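Local coordinates for protein porin (Rhodobacter blasticus, PDB 3PRN) that forms homotrimers of outer-membrane barrels whose channels let small hydrophilic solutes of up to about 0.6 kDa diffuse passively, at residues N5-E16 and T279-F289; T64-W72 and V80-A88. The protein carries 1 engineered substitution. All coordinates share one frame; numbering follows the deposited sequence.

Contact 1. Residues N5-E16 and T279-F289; sequences NGYGRFGLQYVE and TVADVGVRFDF. With C8E ((hydroxyethyloxy)tri(ethyloxy)octane), chain D; C8E ((hydroxyethyloxy)tri(ethyloxy)octane), chain E.
From Gly6 beside Phe289 to Glu16 beside Thr279, the first and last strands of the porin barrel run antiparallel, axes 4.6 Å apart, and eleven main-chain hydrogen bonds close the cylinder, one of them from Gly6 N to the terminal carboxylate oxygen Phe289 OXT (3.1 Å). On the face carrying Tyr7 and Arg9, the Arg286 guanidinium lies flat over the Tyr7 ring, CZ 3.8 Å from the ring centroid, in a cation-pi stack. Asp288 fixes its rotation side-on: NE reaches OD1, and NH2 meets the syn lone pair of OD2 at 2.8 Å. Water 2 joins Arg286 NH1 to Arg9 NH1. A leucine in place of Arg286 would probably leave the Asp288 carboxylate without its charged mate and the Tyr7 ring without the guanidinium stacked on its face.

On the other face, Gly8 CA sits 4.2 Å from the Phe287 ring centroid, where a CB would clash. Val283 CG1 touches detergent carbon C6 of the C8E of chain D at 3.5 Å. Strand 25-39 flanks residues 5-16, with Tyr7 OH bonded to Arg30; strand 265-273 flanks residues 279-289, and Phe287 meets Phe47 of the second subunit.

Contact 2. Residues T64-W72 and V80-A88; sequences TAGNAAQFW and VSVGNVDTA
The amides of Gln70 and Asn84 each reach a main-chain carbonyl, each with the carbonyl oxygen it reaches lying in its own plane, while the Phe71 ring takes Val82 O at its edge, 3.7 Å from CD1. They sit at the open end of the beta hairpin formed by strands 70-75 and 78-83, two neighbouring staves of the barrel. Asn84 ND2 gives a nearly straight bond to Ala68 O (3.1 Å); the donor approaches from above the carbonyl plane. The Asn67 amide crosses that of Asn84 with planes 68° apart; their ND2 atoms, both donors, do not bond, and each amide is held by Asn118 of the inward loop as well.

The regular ladder is short. Phe71 and Val82 form the hydrogen-bonded pair, bonded in both directions, and Trp72 faces Ser81 with CB atoms 3.9 Å apart. At the other end, past the Gln70-Gly83 pair, Asn84 N hydrogen-bonds to Ala69 O (3.0 Å), so the pairing carries on past the strand ends. Gly83 makes this possible: a CB here would strike Ala69 O and its own chain's preceding carbonyl. Asn84 is the centre of an inverse gamma turn, closed by a weak bond from Val85 N to Gly83 O, which bends the chain off the strand.

Strands 46-56 and 131-138 flank the hairpin, and Tyr117 touches Gln70, Asn84 and Asp86. At the trimer interface, Trp55 of the third subunit packs on Ala68 and Ala69. With CG anti to the backbone N (chi1 179°), the Gln70 chain extends along the turn, and NE2 lands on a lone pair of Asn84 O at 3.0 Å, keeping a weak 3.5 Å bond to Asp86 OD2.

How the contacts relate
Both contacts belong to the same antiparallel barrel of 16 strands, but they join it at different scales. Contact 1 pairs residues at least 263 positions apart, on strands 2-15 and 279-288, and so closes the sheet into a pore. Contact 2 lies within the intervening chain and is local, linking neighbouring strands 70-75 and 78-83 with their adjoining loops. Their centres are 25 Å apart and their nearest atoms about 9 Å, without touching. Strands 25-39 and 46-56 stand between them in the sheet order. Both also reach other subunits, contact 1 the second and contact 2 mainly the third, so this side of the barrel wall also builds the trimer.

Contact 1. Residues N5-E16 and T279-F289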
loop_
_atom_site.group_PDB
_atom_site.type_symbol
_atom_site.label_atom_id
_atom_site.label_comp_id
_atom_site.label_asym_id
_atom_site.label_seq_id
_atom_site.Cartn_x
_atom_site.Cartn_y
_atom_site.Cartn_z
ATOM N N ASN A 5 -7.374 -0.424 11.153
ATOM C CA ASN A 5 -7.471 -1.476 12.149
ATOM C C ASN A 5 -6.913 -2.764 11.526
ATOM O O ASN A 5 -6.805 -2.796 10.296
ATOM C CB ASN A 5 -8.897 -1.663 12.700
ATOM C CG ASN A 5 -9.862 -2.171 11.627
ATOM O OD1 ASN A 5 -9.868 -3.362 11.319
ATOM N ND2 ASN A 5 -10.683 -1.331 11.024
ATOM N N GLY A 6 -6.738 -3.801 12.307
ATOM C CA GLY A 6 -6.278 -5.049 11.719
ATOM C C GLY A 6 -5.889 -6.036 12.777
ATOM O O GLY A 6 -6.186 -5.851 13.959
ATOM N N TYR A 7 -5.114 -7.041 12.353
ATOM C CA TYR A 7 -4.652 -8.083 13.256
ATOM C C TYR A 7 -3.401 -8.743 12.687
ATOM O O TYR A 7 -3.102 -8.652 11.493
ATOM C CB TYR A 7 -5.716 -9.143 13.505
ATOM C CG TYR A 7 -6.117 -10.095 12.411
ATOM C CD1 TYR A 7 -5.280 -11.123 12.005
ATOM C CD2 TYR A 7 -7.358 -9.942 11.793
ATOM C CE1 TYR A 7 -5.678 -11.998 10.985
ATOM C CE2 TYR A 7 -7.787 -10.799 10.784
ATOM C CZ TYR A 7 -6.937 -11.821 10.394
ATOM O OH TYR A 7 -7.340 -12.697 9.404
ATOM N N GLY A 8 -2.605 -9.308 13.608
ATOM C CA GLY A 8 -1.479 -10.111 13.196
ATOM C C GLY A 8 -1.745 -11.512 13.851
ATOM O O GLY A 8 -2.445 -11.586 14.874
ATOM N N ARG A 9 -1.240 -12.541 13.189
ATOM C CA ARG A 9 -1.314 -13.885 13.788
ATOM C C ARG A 9 -0.079 -14.648 13.338
ATOM O O ARG A 9 0.374 -14.481 12.188
ATOM C CB ARG A 9 -2.606 -14.617 13.493
ATOM C CG ARG A 9 -2.688 -15.215 12.081
ATOM C CD ARG A 9 -4.100 -15.757 11.816
ATOM N NE ARG A 9 -4.119 -16.410 10.531
ATOM C CZ ARG A 9 -5.249 -16.706 9.855
ATOM N NH1 ARG A 9 -6.430 -16.414 10.324
ATOM N NH2 ARG A 9 -5.060 -17.316 8.686
ATOM N N PHE A 10 0.393 -15.546 14.211
ATOM C CA PHE A 10 1.508 -16.419 13.773
ATOM C C PHE A 10 1.480 -17.697 14.615
ATOM O O PHE A 10 0.962 -17.645 15.748
ATOM C CB PHE A 10 2.845 -15.660 13.866
ATOM C CG PHE A 10 3.257 -15.223 15.245
ATOM C CD1 PHE A 10 3.844 -16.116 16.115
ATOM C CD2 PHE A 10 3.071 -13.922 15.691
ATOM C CE1 PHE A 10 4.218 -15.752 17.405
ATOM C CE2 PHE A 10 3.487 -13.554 16.961
ATOM C CZ PHE A 10 4.046 -14.447 17.816
ATOM N N GLY A 11 2.039 -18.795 14.141
ATOM C CA GLY A 11 2.015 -20.024 14.932
ATOM C C GLY A 11 2.551 -21.148 14.010
ATOM O O GLY A 11 3.196 -20.879 12.987
ATOM N N LEU A 12 2.244 -22.365 14.404
ATOM C CA LEU A 12 2.706 -23.553 13.715
ATOM C C LEU A 12 1.493 -24.214 13.037
ATOM O O LEU A 12 0.416 -24.279 13.632
ATOM C CB LEU A 12 3.303 -24.557 14.730
ATOM C CG LEU A 12 4.569 -24.056 15.433
ATOM C CD1 LEU A 12 4.881 -24.964 16.629
ATOM C CD2 LEU A 12 5.742 -24.013 14.471
ATOM N N GLN A 13 1.727 -24.636 11.813
ATOM C CA GLN A 13 0.700 -25.286 11.010
ATOM C C GLN A 13 1.290 -26.617 10.489
ATOM O O GLN A 13 2.283 -26.611 9.784
ATOM C CB GLN A 13 0.328 -24.410 9.825
ATOM C CG GLN A 13 -0.821 -24.981 8.986
ATOM C CD GLN A 13 -0.732 -24.453 7.562
ATOM O OE1 GLN A 13 0.008 -24.991 6.754
ATOM N NE2 GLN A 13 -1.392 -23.324 7.228
ATOM N N TYR A 14 0.610 -27.689 10.893
ATOM C CA TYR A 14 1.057 -29.047 10.547
ATOM C C TYR A 14 0.028 -29.721 9.647
ATOM O O TYR A 14 -1.175 -29.717 9.912
ATOM C CB TYR A 14 1.282 -29.853 11.825
ATOM C CG TYR A 14 1.455 -31.351 11.613
ATOM C CD1 TYR A 14 2.687 -31.893 11.301
ATOM C CD2 TYR A 14 0.356 -32.198 11.708
ATOM C CE1 TYR A 14 2.845 -33.263 11.120
ATOM C CE2 TYR A 14 0.485 -33.570 11.533
ATOM C CZ TYR A 14 1.742 -34.094 11.259
ATOM O OH TYR A 14 1.863 -35.458 11.059
ATOM N N VAL A 15 0.557 -30.295 8.571
ATOM C CA VAL A 15 -0.228 -31.021 7.591
ATOM C C VAL A 15 0.485 -32.383 7.379
ATOM O O VAL A 15 1.623 -32.361 6.901
ATOM C CB VAL A 15 -0.307 -30.344 6.225
ATOM C CG1 VAL A 15 -1.028 -31.332 5.290
ATOM C CG2 VAL A 15 -1.067 -29.031 6.339
ATOM N N GLU A 16 -0.139 -33.428 7.892
ATOM C CA GLU A 16 0.492 -34.754 7.807
ATOM C C GLU A 16 0.840 -35.095 6.354
ATOM O O GLU A 16 0.001 -34.900 5.473
ATOM C CB GLU A 16 -0.419 -35.814 8.384
ATOM C CG GLU A 16 0.302 -37.177 8.431
ATOM C CD GLU A 16 -0.549 -38.197 9.185
ATOM O OE1 GLU A 16 -1.808 -38.168 9.006
ATOM O OE2 GLU A 16 0.050 -39.005 9.926
ATOM N N THR A 279 -4.747 -35.339 8.051
ATOM C CA THR A 279 -4.609 -34.909 9.454
ATOM C C THR A 279 -3.905 -33.532 9.464
ATOM O O THR A 279 -2.886 -33.331 8.828
ATOM C CB THR A 279 -3.792 -35.910 10.260
ATOM O OG1 THR A 279 -4.376 -37.198 10.152
ATOM C CG2 THR A 279 -3.734 -35.547 11.746
ATOM N N VAL A 280 -4.552 -32.586 10.150
ATOM C CA VAL A 280 -3.992 -31.239 10.219
ATOM C C VAL A 280 -4.004 -30.773 11.681
ATOM O O VAL A 280 -4.888 -31.195 12.458
ATOM C CB VAL A 280 -4.705 -30.214 9.332
ATOM C CG1 VAL A 280 -4.666 -30.674 7.864
ATOM C CG2 VAL A 280 -6.152 -29.970 9.710
ATOM N N ALA A 281 -3.042 -29.964 12.071
ATOM C CA ALA A 281 -3.041 -29.414 13.417
ATOM C C ALA A 281 -2.465 -27.977 13.370
ATOM O O ALA A 281 -1.627 -27.686 12.504
ATOM C CB ALA A 281 -2.203 -30.243 14.389
ATOM N N ASP A 282 -2.797 -27.193 14.398
ATOM C CA ASP A 282 -2.199 -25.853 14.445
ATOM C C ASP A 282 -2.167 -25.352 15.884
ATOM O O ASP A 282 -2.933 -25.844 16.737
ATOM C CB ASP A 282 -3.060 -24.919 13.551
ATOM C CG ASP A 282 -4.424 -24.667 14.167
ATOM O OD1 ASP A 282 -4.497 -23.911 15.170
ATOM O OD2 ASP A 282 -5.465 -25.189 13.732
ATOM N N VAL A 283 -1.296 -24.431 16.198
ATOM C CA VAL A 283 -1.257 -23.736 17.476
ATOM C C VAL A 283 -0.631 -22.359 17.184
ATOM O O VAL A 283 0.429 -22.284 16.562
ATOM C CB VAL A 283 -0.506 -24.495 18.587
ATOM C CG1 VAL A 283 0.963 -24.692 18.320
ATOM C CG2 VAL A 283 -0.689 -23.760 19.931
ATOM N N GLY A 284 -1.280 -21.311 17.640
ATOM C CA GLY A 284 -0.773 -19.961 17.399
ATOM C C GLY A 284 -1.524 -18.893 18.200
ATOM O O GLY A 284 -2.410 -19.201 19.009
ATOM N N VAL A 285 -1.115 -17.656 17.933
ATOM C CA VAL A 285 -1.696 -16.455 18.556
ATOM C C VAL A 285 -2.189 -15.472 17.519
ATOM O O VAL A 285 -1.592 -15.316 16.453
ATOM C CB VAL A 285 -0.660 -15.610 19.309
ATOM C CG1 VAL A 285 -1.135 -15.161 20.692
ATOM C CG2 VAL A 285 0.672 -16.312 19.520
ATOM N N ARG A 286 -3.263 -14.833 17.869
ATOM C CA ARG A 286 -3.799 -13.739 17.076
ATOM C C ARG A 286 -3.883 -12.528 18.040
ATOM O O ARG A 286 -4.364 -12.652 19.187
ATOM C CB ARG A 286 -5.175 -14.071 16.525
ATOM C CG ARG A 286 -5.797 -12.881 15.798
ATOM C CD ARG A 286 -7.269 -13.089 15.480
ATOM N NE ARG A 286 -7.992 -11.836 15.248
ATOM C CZ ARG A 286 -8.902 -11.677 14.284
ATOM N NH1 ARG A 286 -9.203 -12.685 13.454
ATOM N NH2 ARG A 286 -9.573 -10.540 14.070
ATOM N N PHE A 287 -3.508 -11.359 17.579
ATOM C CA PHE A 287 -3.618 -10.143 18.342
ATOM C C PHE A 287 -4.244 -9.057 17.440
ATOM O O PHE A 287 -3.861 -8.887 16.296
ATOM C CB PHE A 287 -2.297 -9.713 18.940
ATOM C CG PHE A 287 -1.136 -9.640 17.969
ATOM C CD1 PHE A 287 -0.451 -10.772 17.584
ATOM C CD2 PHE A 287 -0.783 -8.409 17.433
ATOM C CE1 PHE A 287 0.674 -10.688 16.736
ATOM C CE2 PHE A 287 0.308 -8.319 16.570
ATOM C CZ PHE A 287 1.027 -9.449 16.233
ATOM N N ASP A 288 -5.240 -8.353 17.970
ATOM C CA ASP A 288 -6.003 -7.371 17.255
ATOM C C ASP A 288 -5.478 -5.976 17.616
ATOM O O ASP A 288 -5.094 -5.786 18.778
ATOM C CB ASP A 288 -7.496 -7.469 17.641
ATOM C CG ASP A 288 -8.088 -8.663 16.903
ATOM O OD1 ASP A 288 -7.920 -9.851 17.372
ATOM O OD2 ASP A 288 -8.709 -8.488 15.790
ATOM N N PHE A 289 -5.341 -5.100 16.634
ATOM C CA PHE A 289 -4.824 -3.771 16.897
ATOM C C PHE A 289 -5.570 -2.715 16.102
ATOM O O PHE A 289 -5.193 -1.519 16.354
ATOM C CB PHE A 289 -3.314 -3.671 16.672
ATOM C CG PHE A 289 -2.824 -4.272 15.380
ATOM C CD1 PHE A 289 -3.198 -3.742 14.171
ATOM C CD2 PHE A 289 -2.039 -5.415 15.443
ATOM C CE1 PHE A 289 -2.756 -4.355 12.967
ATOM C CE2 PHE A 289 -1.584 -6.014 14.272
ATOM C CZ PHE A 289 -1.986 -5.492 13.027
ATOM O OXT PHE A 289 -6.452 -3.033 15.273
HETATM C C1 C8E D . 5.052 -29.741 16.018
HETATM C C2 C8E D . 3.856 -29.963 15.172
HETATM C C3 C8E D . 2.626 -29.944 15.932
HETATM C C4 C8E D . 2.205 -28.519 15.994
HETATM C C5 C8E D . 0.746 -28.641 16.241
HETATM C C6 C8E D . 0.448 -28.084 17.535
HETATM C C7 C8E D . -0.766 -28.807 17.889
HETATM C C8 C8E D . -1.112 -28.422 19.288
HETATM O O9 C8E D . -2.483 -28.311 19.682
HETATM C C10 C8E D . -3.183 -29.533 19.898
HETATM C C11 C8E D . -4.649 -29.218 19.821
HETATM O O12 C8E D . -5.114 -28.616 21.070
HETATM C C13 C8E D . -6.380 -29.150 21.520
HETATM C C14 C8E D . -6.662 -29.861 22.881
HETATM O O15 C8E D . -7.928 -30.545 23.195
HETATM C C16 C8E D . -8.635 -29.849 24.257
HETATM C C17 C8E D . -8.235 -30.264 25.676
HETATM O O18 C8E D . -8.983 -30.113 26.896
HETATM C C19 C8E D . -9.470 -28.802 27.276
HETATM C C20 C8E D . -8.710 -27.780 28.226
HETATM O O21 C8E D . -7.503 -27.251 27.621
HETATM C C1 C8E E . 15.561 -23.060 16.496
HETATM C C2 C8E E . 15.614 -23.654 15.134
HETATM C C3 C8E E . 14.407 -23.271 14.389
HETATM C C4 C8E E . 13.497 -24.430 14.535
HETATM C C5 C8E E . 12.166 -23.739 14.462
HETATM C C6 C8E E . 11.264 -24.267 15.455
HETATM C C7 C8E E . 10.964 -23.122 16.261
HETATM C C8 C8E E . 9.595 -23.129 16.811
HETATM O O9 C8E E . 8.997 -21.860 17.101
HETATM C C10 C8E E . 9.659 -20.993 18.012
HETATM C C11 C8E E . 9.119 -19.612 17.982
HETATM O O12 C8E E . 8.235 -19.171 16.954
HETATM C C13 C8E E . 6.937 -19.671 16.627
HETATM C C14 C8E E . 5.605 -20.132 17.216
HETATM O O15 C8E E . 4.661 -19.457 18.103
HETATM C C16 C8E E . 4.322 -20.411 19.148
HETATM C C17 C8E E . 2.864 -20.793 19.197
HETATM O O18 C8E E . 1.785 -20.445 20.092
HETATM C C19 C8E E . 2.071 -19.754 21.333
HETATM C C20 C8E E . 2.155 -20.414 22.755
HETATM O O21 C8E E . 1.412 -21.623 23.018
HETATM O O HOH W 1 -9.475 -6.917 13.828
HETATM O O HOH W 2 -7.444 -15.326 12.811
#

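Contact 2. Residues T64-W72 and V80-A88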
loop_
_atom_site.group_PDB
_atom_site.type_symbol
_atom_site.label_atom_id
_atom_site.label_comp_id
_atom_site.label_asym_id
_atom_site.label_seq_id
_atom_site.Cartn_x
_atom_site.Cartn_y
_atom_site.Cartn_z
ATOM N N THR A 64 3.233 -6.905 -0.386
ATOM C CA THR A 64 1.833 -6.732 0.016
ATOM C C THR A 64 1.253 -5.573 -0.813
ATOM O O THR A 64 1.957 -4.526 -0.954
ATOM C CB THR A 64 1.781 -6.301 1.507
ATOM O OG1 THR A 64 2.534 -7.261 2.276
ATOM C CG2 THR A 64 0.356 -6.291 2.107
ATOM N N ALA A 65 0.023 -5.718 -1.196
ATOM C CA ALA A 65 -0.666 -4.694 -1.975
ATOM C C ALA A 65 -2.116 -4.555 -1.455
ATOM O O ALA A 65 -2.477 -5.305 -0.559
ATOM C CB ALA A 65 -0.679 -5.054 -3.459
ATOM N N GLY A 66 -2.787 -3.550 -1.986
ATOM C CA GLY A 66 -4.189 -3.360 -1.584
ATOM C C GLY A 66 -5.041 -4.236 -2.555
ATOM O O GLY A 66 -4.584 -4.647 -3.636
ATOM N N ASN A 67 -6.272 -4.475 -2.136
ATOM C CA ASN A 67 -7.259 -5.219 -2.930
ATOM C C ASN A 67 -8.127 -4.216 -3.730
ATOM O O ASN A 67 -7.739 -3.028 -3.865
ATOM C CB ASN A 67 -8.095 -6.148 -2.063
ATOM C CG ASN A 67 -8.944 -5.456 -1.042
ATOM O OD1 ASN A 67 -8.765 -4.250 -0.810
ATOM N ND2 ASN A 67 -9.859 -6.144 -0.383
ATOM N N ALA A 68 -9.299 -4.663 -4.235
ATOM C CA ALA A 68 -10.176 -3.708 -4.961
ATOM C C ALA A 68 -11.147 -3.123 -3.931
ATOM O O ALA A 68 -11.461 -3.758 -2.890
ATOM C CB ALA A 68 -10.937 -4.499 -6.029
ATOM N N ALA A 69 -11.574 -1.871 -4.138
ATOM C CA ALA A 69 -12.322 -1.124 -3.145
ATOM C C ALA A 69 -13.770 -1.584 -3.003
ATOM O O ALA A 69 -14.362 -2.154 -3.927
ATOM C CB ALA A 69 -12.432 0.375 -3.596
ATOM N N GLN A 70 -14.280 -1.294 -1.826
ATOM C CA GLN A 70 -15.682 -1.510 -1.472
ATOM C C GLN A 70 -16.226 -0.128 -1.035
ATOM O O GLN A 70 -15.522 0.572 -0.269
ATOM C CB GLN A 70 -15.807 -2.523 -0.338
ATOM C CG GLN A 70 -17.263 -2.755 0.068
ATOM C CD GLN A 70 -17.410 -3.572 1.348
ATOM O OE1 GLN A 70 -17.782 -3.026 2.384
ATOM N NE2 GLN A 70 -17.142 -4.864 1.336
ATOM N N PHE A 71 -17.436 0.248 -1.414
ATOM C CA PHE A 71 -18.088 1.477 -1.070
ATOM C C PHE A 71 -19.464 1.168 -0.452
ATOM O O PHE A 71 -20.127 0.236 -0.882
ATOM C CB PHE A 71 -18.343 2.421 -2.261
ATOM C CG PHE A 71 -17.115 2.614 -3.115
ATOM C CD1 PHE A 71 -16.804 1.693 -4.092
ATOM C CD2 PHE A 71 -16.254 3.680 -2.881
ATOM C CE1 PHE A 71 -15.638 1.813 -4.879
ATOM C CE2 PHE A 71 -15.116 3.834 -3.707
ATOM C CZ PHE A 71 -14.814 2.895 -4.688
ATOM N N TRP A 72 -19.897 1.960 0.514
ATOM C CA TRP A 72 -21.243 1.738 1.055
ATOM C C TRP A 72 -21.895 3.052 1.452
ATOM O O TRP A 72 -21.247 4.074 1.653
ATOM C CB TRP A 72 -21.216 0.782 2.229
ATOM C CG TRP A 72 -20.563 1.312 3.475
ATOM C CD1 TRP A 72 -21.154 2.072 4.486
ATOM C CD2 TRP A 72 -19.195 1.127 3.870
ATOM N NE1 TRP A 72 -20.226 2.362 5.454
ATOM C CE2 TRP A 72 -19.017 1.793 5.101
ATOM C CE3 TRP A 72 -18.112 0.468 3.271
ATOM C CZ2 TRP A 72 -17.806 1.816 5.773
ATOM C CZ3 TRP A 72 -16.895 0.499 3.950
ATOM C CH2 TRP A 72 -16.752 1.168 5.184
ATOM N N VAL A 80 -26.296 -0.202 1.693
ATOM C CA VAL A 80 -26.143 -0.580 0.310
ATOM C C VAL A 80 -24.632 -0.496 0.020
ATOM O O VAL A 80 -24.038 0.528 0.368
ATOM C CB VAL A 80 -26.914 0.300 -0.649
ATOM C CG1 VAL A 80 -26.745 -0.197 -2.088
ATOM C CG2 VAL A 80 -28.418 0.285 -0.358
ATOM N N SER A 81 -24.049 -1.517 -0.533
ATOM C CA SER A 81 -22.632 -1.592 -0.840
ATOM C C SER A 81 -22.422 -1.959 -2.291
ATOM O O SER A 81 -23.225 -2.614 -2.952
ATOM C CB SER A 81 -21.850 -2.493 0.126
ATOM O OG SER A 81 -22.401 -3.773 0.088
ATOM N N VAL A 82 -21.316 -1.427 -2.845
ATOM C CA VAL A 82 -20.982 -1.618 -4.243
ATOM C C VAL A 82 -19.499 -1.930 -4.421
ATOM O O VAL A 82 -18.668 -1.458 -3.562
ATOM C CB VAL A 82 -21.358 -0.364 -5.062
ATOM C CG1 VAL A 82 -20.786 0.923 -4.494
ATOM C CG2 VAL A 82 -20.950 -0.489 -6.514
ATOM N N GLY A 83 -19.161 -2.667 -5.465
ATOM C CA GLY A 83 -17.771 -2.981 -5.764
ATOM C C GLY A 83 -17.359 -4.331 -5.246
ATOM O O GLY A 83 -17.958 -5.351 -5.591
ATOM N N ASN A 84 -16.317 -4.389 -4.403
ATOM C CA ASN A 84 -15.903 -5.710 -3.829
ATOM C C ASN A 84 -16.731 -5.938 -2.581
ATOM O O ASN A 84 -16.323 -5.609 -1.457
ATOM C CB ASN A 84 -14.391 -5.592 -3.513
ATOM C CG ASN A 84 -13.736 -6.836 -2.974
ATOM O OD1 ASN A 84 -14.328 -7.939 -2.908
ATOM N ND2 ASN A 84 -12.460 -6.679 -2.557
ATOM N N VAL A 85 -17.948 -6.446 -2.671
ATOM C CA VAL A 85 -18.899 -6.614 -1.624
ATOM C C VAL A 85 -18.807 -7.928 -0.841
ATOM O O VAL A 85 -18.215 -8.888 -1.352
ATOM C CB VAL A 85 -20.359 -6.482 -2.173
ATOM C CG1 VAL A 85 -20.524 -5.131 -2.947
ATOM C CG2 VAL A 85 -20.757 -7.596 -3.168
ATOM N N ASP A 86 -19.352 -7.883 0.354
ATOM C CA ASP A 86 -19.653 -9.055 1.145
ATOM C C ASP A 86 -20.937 -9.672 0.572
ATOM O O ASP A 86 -21.927 -8.970 0.327
ATOM C CB ASP A 86 -19.899 -8.709 2.641
ATOM C CG ASP A 86 -18.558 -8.381 3.281
ATOM O OD1 ASP A 86 -17.674 -9.313 3.406
ATOM O OD2 ASP A 86 -18.302 -7.179 3.651
ATOM N N THR A 87 -20.907 -10.973 0.359
ATOM C CA THR A 87 -22.048 -11.688 -0.241
ATOM C C THR A 87 -22.915 -12.381 0.815
ATOM O O THR A 87 -22.539 -12.625 1.965
ATOM C CB THR A 87 -21.552 -12.763 -1.207
ATOM O OG1 THR A 87 -20.721 -13.683 -0.515
ATOM C CG2 THR A 87 -20.743 -12.189 -2.371
ATOM N N ALA A 88 -24.157 -12.644 0.393
ATOM C CA ALA A 88 -25.100 -13.231 1.350
ATOM C C ALA A 88 -24.684 -14.564 1.932
ATOM O O ALA A 88 -24.693 -14.756 3.167
ATOM C CB ALA A 88 -26.475 -13.305 0.680
#